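Local coordinates for regulatory protein (Pseudomonas aeruginosa, PDB 5J2Y) that represses quorum-sensing and virulence genes by binding promoter DNA through a compact helix-turn-helix fold, at residues R15-A18 and T19-R23; Q65-D68 and R69-A72. All coordinates share one frame; numbering follows the deposited sequence. Where two conformers were deposited one is given.

Contact 1: R15-A18 and T19-R23. With nucleotides of chain C.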
ATOM      1  N   ARG A  15      -0.722  -4.905  -7.488  1.00 33.28           N
ATOM      2  CA  ARG A  15       0.056  -5.886  -6.746  1.00 37.64           C
ATOM      3  C   ARG A  15      -0.391  -5.706  -5.306  1.00 36.25           C
ATOM      4  O   ARG A  15      -0.891  -6.636  -4.671  1.00 37.44           O
ATOM      5  CB  ARG A  15       1.551  -5.612  -6.882  1.00 42.90           C
ATOM      6  CG  ARG A  15       2.252  -6.481  -7.914  1.00 50.95           C
ATOM      7  CD  ARG A  15       3.648  -6.867  -7.455  1.00 60.52           C
ATOM      8  NE  ARG A  15       3.651  -8.121  -6.705  1.00 68.37           N
ATOM      9  CZ  ARG A  15       4.719  -8.623  -6.094  1.00 70.14           C
ATOM     10  NH1 ARG A  15       4.630  -9.770  -5.436  1.00 70.98           N
ATOM     11  NH2 ARG A  15       5.878  -7.980  -6.143  1.00 64.07           N
ATOM     12  N   ALA A  16      -0.217  -4.487  -4.807  1.00 32.78           N
ATOM     13  CA  ALA A  16      -0.650  -4.124  -3.447  1.00 33.49           C
ATOM     14  C   ALA A  16      -2.009  -4.684  -3.073  1.00 32.61           C
ATOM     15  O   ALA A  16      -2.183  -5.160  -1.971  1.00 34.66           O
ATOM     16  CB  ALA A  16      -0.666  -2.612  -3.276  1.00 35.50           C
ATOM     17  N   LYS A  17      -2.968  -4.604  -3.997  1.00 34.20           N
ATOM     18  CA  LYS A  17      -4.309  -5.154  -3.799  1.00 34.16           C
ATOM     19  C   LYS A  17      -4.316  -6.669  -3.618  1.00 36.63           C
ATOM     20  O   LYS A  17      -5.002  -7.203  -2.736  1.00 33.83           O
ATOM     21  CB  LYS A  17      -5.214  -4.802  -4.960  1.00 36.87           C
ATOM     22  CG  LYS A  17      -6.650  -5.282  -4.758  1.00 36.99           C
ATOM     23  CD  LYS A  17      -7.549  -4.853  -5.903  1.00 33.66           C
ATOM     24  CE  LYS A  17      -8.915  -5.501  -5.746  1.00 35.16           C
ATOM     25  NZ  LYS A  17      -9.885  -5.032  -6.783  1.00 33.17           N
ATOM     26  N   ALA A  18      -3.551  -7.364  -4.448  1.00 37.17           N
ATOM     27  CA  ALA A  18      -3.427  -8.821  -4.314  1.00 36.25           C
ATOM     28  C   ALA A  18      -2.843  -9.253  -2.969  1.00 36.56           C
ATOM     29  O   ALA A  18      -3.243 -10.259  -2.410  1.00 38.77           O
ATOM     30  CB  ALA A  18      -2.572  -9.362  -5.443  1.00 37.63           C
ATOM     31  N   THR A  19      -1.861  -8.513  -2.463  1.00 39.37           N
ATOM     32  CA  THR A  19      -1.270  -8.812  -1.151  1.00 36.43           C
ATOM     33  C   THR A  19      -2.351  -8.701  -0.089  1.00 33.19           C
ATOM     34  O   THR A  19      -2.609  -9.634   0.664  1.00 36.46           O
ATOM     35  CB  THR A  19      -0.148  -7.810  -0.809  1.00 39.23           C
ATOM     36  OG1 THR A  19       0.848  -7.836  -1.831  1.00 39.68           O
ATOM     37  CG2 THR A  19       0.502  -8.134   0.532  1.00 44.75           C
ATOM     38  N   ARG A  20      -2.978  -7.536  -0.075  1.00 33.53           N
ATOM     39  CA  ARG A  20      -4.022  -7.149   0.897  1.00 33.25           C
ATOM     40  C   ARG A  20      -5.154  -8.152   0.916  1.00 32.82           C
ATOM     41  O   ARG A  20      -5.580  -8.579   1.971  1.00 35.09           O
ATOM     42  CB  ARG A  20      -4.566  -5.742   0.520  1.00 30.08           C
ATOM     43  CG  ARG A  20      -5.890  -5.344   1.144  1.00 27.69           C
ATOM     44  CD  ARG A  20      -6.331  -3.942   0.739  1.00 25.56           C
ATOM     45  NE  ARG A  20      -7.118  -3.840  -0.494  1.00 24.11           N
ATOM     46  CZ  ARG A  20      -8.374  -4.315  -0.666  1.00 23.72           C
ATOM     47  NH1 ARG A  20      -8.976  -5.035   0.269  1.00 22.05           N
ATOM     48  NH2 ARG A  20      -9.037  -4.086  -1.803  1.00 22.53           N
ATOM     49  N   THR A  21      -5.675  -8.455  -0.270  1.00 37.54           N
ATOM     50  CA  THR A  21      -6.693  -9.502  -0.490  1.00 38.72           C
ATOM     51  C   THR A  21      -6.252 -10.844   0.113  1.00 41.52           C
ATOM     52  O   THR A  21      -6.978 -11.471   0.890  1.00 40.03           O
ATOM     53  CB  THR A  21      -6.958  -9.603  -2.006  1.00 40.90           C
ATOM     54  OG1 THR A  21      -7.635  -8.420  -2.440  1.00 40.93           O
ATOM     55  CG2 THR A  21      -7.793 -10.824  -2.401  1.00 46.82           C
ATOM     56  N   ALA A  22      -5.032 -11.251  -0.212  1.00 39.81           N
ATOM     57  CA  ALA A  22      -4.493 -12.511   0.295  1.00 39.97           C
ATOM     58  C   ALA A  22      -4.360 -12.534   1.790  1.00 41.80           C
ATOM     59  O   ALA A  22      -4.383 -13.603   2.376  1.00 45.96           O
ATOM     60  CB  ALA A  22      -3.145 -12.831  -0.352  1.00 40.67           C
ATOM     61  N   ARG A  23      -4.210 -11.366   2.418  1.00 42.83           N
ATOM     62  CA  ARG A  23      -4.122 -11.284   3.885  0.50 40.11           C
ATOM     63  C   ARG A  23      -5.479 -11.011   4.520  1.00 38.36           C
ATOM     64  O   ARG A  23      -5.592 -10.861   5.754  1.00 41.02           O
ATOM     65  CB  ARG A  23      -3.125 -10.214   4.289  0.50 41.49           C
ATOM     66  CG  ARG A  23      -1.725 -10.532   3.824  0.50 42.33           C
ATOM     67  CD  ARG A  23      -0.877  -9.297   3.947  0.50 43.16           C
ATOM     68  NE  ARG A  23      -0.767  -8.950   5.357  0.50 41.66           N
ATOM     69  CZ  ARG A  23      -0.294  -7.806   5.794  0.50 36.88           C
ATOM     70  NH1 ARG A  23      -0.224  -7.587   7.097  0.50 34.74           N
ATOM     71  NH2 ARG A  23       0.075  -6.890   4.911  0.50 36.64           N
TER
ATOM     72  P    DT C   7     -12.674  -3.686   1.068  0.50 29.92           P
ATOM     73  OP1  DT C   7     -11.959  -4.762   0.337  0.50 29.58           O
ATOM     74  OP2  DT C   7     -11.919  -2.813   2.016  0.50 27.35           O
ATOM     75  O5'  DT C   7     -13.438  -2.780   0.021  0.50 28.48           O
ATOM     76  C5'  DT C   7     -14.215  -3.366  -1.021  0.50 27.59           C
ATOM     77  C4'  DT C   7     -14.827  -2.287  -1.885  0.50 26.95           C
ATOM     78  O4'  DT C   7     -15.721  -1.463  -1.105  0.50 26.56           O
ATOM     79  C3'  DT C   7     -13.848  -1.323  -2.559  0.50 26.60           C
ATOM     80  O3'  DT C   7     -14.249  -1.311  -3.924  0.50 28.06           O
ATOM     81  C2'  DT C   7     -14.117   0.012  -1.883  0.50 26.28           C
ATOM     82  C1'  DT C   7     -15.575  -0.114  -1.519  0.50 25.51           C
ATOM     83  N1   DT C   7     -16.040   0.740  -0.414  0.50 24.30           N
ATOM     84  C2   DT C   7     -17.151   1.511  -0.635  0.50 23.27           C
ATOM     85  O2   DT C   7     -17.707   1.579  -1.717  0.50 26.20           O
ATOM     86  N3   DT C   7     -17.578   2.224   0.456  0.50 23.59           N
ATOM     87  C4   DT C   7     -17.014   2.236   1.718  0.50 23.43           C
ATOM     88  O4   DT C   7     -17.506   2.928   2.604  0.50 23.01           O
ATOM     89  C5   DT C   7     -15.859   1.389   1.882  0.50 22.22           C
ATOM     90  C7   DT C   7     -15.175   1.346   3.211  0.50 22.50           C
ATOM     91  C6   DT C   7     -15.446   0.677   0.828  0.50 23.32           C
TER
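Lys17 crosses the Arg20 side chain obliquely, its CG 4.0 Å from Arg20 NH2, one turn on along helix 9-22. With CG anti to the backbone N (chi1 -176°) and every later torsion close to 180°, the lysine runs straight out beside the arginine. Arg20 also starts anti but bends at chi3 (88°), which swings its guanidinium over toward the DNA. There NH1 donates to OP1 of DT7 of chain C at 3.0 Å, the phosphate oxygen lying at the edge of the group and near its plane. The same NH1 bonds to the carbonyl O of Glu25, and NE forms a salt bridge with Glu45, so protein partners fix the rotation of the group that meets the backbone phosphate. Lys17 NZ, 5.1 Å from Arg20 NH2, adds a second positive charge on the side facing the DNA and may contribute to the electrostatic attraction.

One turn on from Lys17, Thr21 turns its hydroxyl back. Lys17 O accepts twice, from Thr21 N at 2.8 Å and from Thr21 OG1 at 2.9 Å, the hydroxyl sitting above the carbonyl plane. Ala16 packs on Phe30 of helix 27-32, and Arg20 itself lies partly in the packing, touching Phe30 and Gln27. The segment belongs to the RsaL-like helix-turn-helix domain, and a protein-anchored arginine gripping a backbone phosphate is consistent with non-specific contact to the DNA backbone.

Contact 2: Q65-D68 and R69-A72; sequences QITD and RQLA
A capping box opens helix 68-75, with Thr67 as N-cap and Gln70 as its reciprocal partner. Thr67 OG1 accepts from Gln70 N at 2.9 Å along a nearly straight bond (168°), and Gln70 OE1 accepts in return from Thr67 N at 2.8 Å. That second donor lies in the amide carbonyl plane, on a lone pair of OE1. The threonine hydroxyl faces the first turn because chi1 of 69° sets OG1 between the backbone N and the carbonyl carbon, while the extended glutamine folds its amide back across the threonine at about a right angle. Its CG passes 3.3 Å from Thr67 OG1.

Just ahead of the cap, Ile66 sets its CG2 branch 3.7 Å from Leu71 CG, the two side chains again crossing near a right angle. Ile66 also packs on Leu57 and Phe60, and Leu71 on Tyr61, so this apolar pair seats the new helix against helix 52-62. Asp68, the first helical residue, directs its carboxylate elsewhere, to Tyr61 and Arg23. Two N-H groups that the start of the helix would otherwise leave without an in-helix acceptor are thus satisfied by side chains, and the acidic group of Asp68 probably interacts favourably with the helix dipole.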
ATOM      1  N   GLN A  65      10.973  -5.472   3.136  1.00 33.84           N
ATOM      2  CA  GLN A  65      12.039  -4.632   3.731  1.00 36.83           C
ATOM      3  C   GLN A  65      11.560  -3.659   4.798  1.00 32.56           C
ATOM      4  O   GLN A  65      12.350  -3.178   5.566  1.00 36.98           O
ATOM      5  CB  GLN A  65      12.761  -3.872   2.635  1.00 41.06           C
ATOM      6  CG  GLN A  65      13.895  -3.032   3.168  1.00 52.63           C
ATOM      7  CD  GLN A  65      14.839  -2.560   2.087  1.00 61.43           C
ATOM      8  OE1 GLN A  65      14.885  -3.137   0.989  1.00 69.89           O
ATOM      9  NE2 GLN A  65      15.596  -1.494   2.383  1.00 59.53           N
ATOM     10  N   ILE A  66      10.276  -3.335   4.791  1.00 30.06           N
ATOM     11  CA  ILE A  66       9.607  -2.535   5.808  1.00 27.94           C
ATOM     12  C   ILE A  66       8.530  -3.397   6.403  1.00 27.35           C
ATOM     13  O   ILE A  66       7.707  -3.931   5.643  1.00 26.40           O
ATOM     14  CB  ILE A  66       8.848  -1.349   5.191  1.00 30.49           C
ATOM     15  CG1 ILE A  66       9.818  -0.289   4.738  1.00 32.11           C
ATOM     16  CG2 ILE A  66       7.825  -0.744   6.150  1.00 31.01           C
ATOM     17  CD1 ILE A  66       9.183   0.749   3.832  1.00 32.75           C
ATOM     18  N   THR A  67       8.487  -3.475   7.737  1.00 26.51           N
ATOM     19  CA  THR A  67       7.577  -4.384   8.430  1.00 28.07           C
ATOM     20  C   THR A  67       6.385  -3.648   9.046  1.00 28.87           C
ATOM     21  O   THR A  67       6.460  -2.466   9.374  1.00 29.88           O
ATOM     22  CB  THR A  67       8.228  -5.129   9.619  1.00 27.97           C
ATOM     23  OG1 THR A  67       8.495  -4.192  10.663  1.00 27.07           O
ATOM     24  CG2 THR A  67       9.531  -5.840   9.226  1.00 27.57           C
ATOM     25  N   ASP A  68       5.290  -4.381   9.212  1.00 28.01           N
ATOM     26  CA  ASP A  68       4.100  -3.860   9.837  1.00 29.07           C
ATOM     27  C   ASP A  68       4.484  -3.242  11.152  1.00 28.37           C
ATOM     28  O   ASP A  68       3.910  -2.238  11.537  1.00 27.39           O
ATOM     29  CB  ASP A  68       3.093  -4.982  10.081  1.00 31.67           C
ATOM     30  CG  ASP A  68       2.337  -5.392   8.815  1.00 34.62           C
ATOM     31  OD1 ASP A  68       2.402  -4.694   7.781  1.00 37.78           O
ATOM     32  OD2 ASP A  68       1.637  -6.415   8.853  1.00 37.82           O
ATOM     33  N   ARG A  69       5.449  -3.841  11.859  1.00 29.10           N
ATOM     34  CA  ARG A  69       5.783  -3.369  13.211  1.00 28.42           C
ATOM     35  C   ARG A  69       6.514  -2.032  13.165  1.00 27.46           C
ATOM     36  O   ARG A  69       6.212  -1.101  13.920  1.00 30.50           O
ATOM     37  CB  ARG A  69       6.618  -4.402  14.014  1.00 30.43           C
ATOM     38  CG  ARG A  69       7.020  -3.844  15.385  1.00 30.91           C
ATOM     39  CD  ARG A  69       8.011  -4.715  16.111  1.00 37.43           C
ATOM     40  NE  ARG A  69       7.378  -5.873  16.716  1.00 41.81           N
ATOM     41  CZ  ARG A  69       7.169  -6.060  18.012  1.00 43.56           C
ATOM     42  NH1 ARG A  69       7.512  -5.153  18.911  1.00 43.10           N
ATOM     43  NH2 ARG A  69       6.571  -7.180  18.396  1.00 48.07           N
ATOM     44  N   GLN A  70       7.503  -1.958  12.297  1.00 24.32           N
ATOM     45  CA  GLN A  70       8.100  -0.683  11.975  1.00 25.41           C
ATOM     46  C   GLN A  70       7.048   0.398  11.667  1.00 25.24           C
ATOM     47  O   GLN A  70       7.132   1.488  12.159  1.00 26.85           O
ATOM     48  CB  GLN A  70       8.998  -0.844  10.773  1.00 26.52           C
ATOM     49  CG  GLN A  70      10.311  -1.502  11.086  1.00 27.55           C
ATOM     50  CD  GLN A  70      11.146  -1.543   9.822  1.00 30.36           C
ATOM     51  OE1 GLN A  70      10.695  -2.072   8.794  1.00 25.93           O
ATOM     52  NE2 GLN A  70      12.329  -0.930   9.860  1.00 30.95           N
ATOM     53  N   LEU A  71       6.044   0.096  10.861  1.00 27.34           N
ATOM     54  CA  LEU A  71       5.040   1.143  10.513  1.00 27.57           C
ATOM     55  C   LEU A  71       4.218   1.511  11.744  1.00 28.18           C
ATOM     56  O   LEU A  71       4.054   2.674  12.022  1.00 30.38           O
ATOM     57  CB  LEU A  71       4.149   0.720   9.342  1.00 24.72           C
ATOM     58  CG  LEU A  71       4.965   0.561   8.059  1.00 27.67           C
ATOM     59  CD1 LEU A  71       4.235  -0.218   6.979  1.00 27.05           C
ATOM     60  CD2 LEU A  71       5.297   1.931   7.510  1.00 28.85           C
ATOM     61  N   ALA A  72       3.725   0.503  12.470  1.00 29.23           N
ATOM     62  CA  ALA A  72       2.996   0.708  13.734  1.00 29.55           C
ATOM     63  C   ALA A  72       3.783   1.526  14.755  1.00 30.89           C
ATOM     64  O   ALA A  72       3.221   2.417  15.405  1.00 38.31           O
ATOM     65  CB  ALA A  72       2.573  -0.600  14.326  1.00 28.48           C
TER

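Followed from the N terminus, contact 1 falls in the last turns of helix 9-22; the chain then runs through helices 27-32, 38-45 and 52-62 before contact 2 starts helix 68-75. The two follow in series, neither nested nor crossed, and each is one continuous stretch that closes no long loop. Their centres lie about 16 Å apart, yet they meet: Arg23 NH1, just past the end of the first helix, forms a salt bridge of 2.8 Å with Asp68 OD2. Tyr61 OH bonds to both residues, tying the first and last helices to helix 52-62.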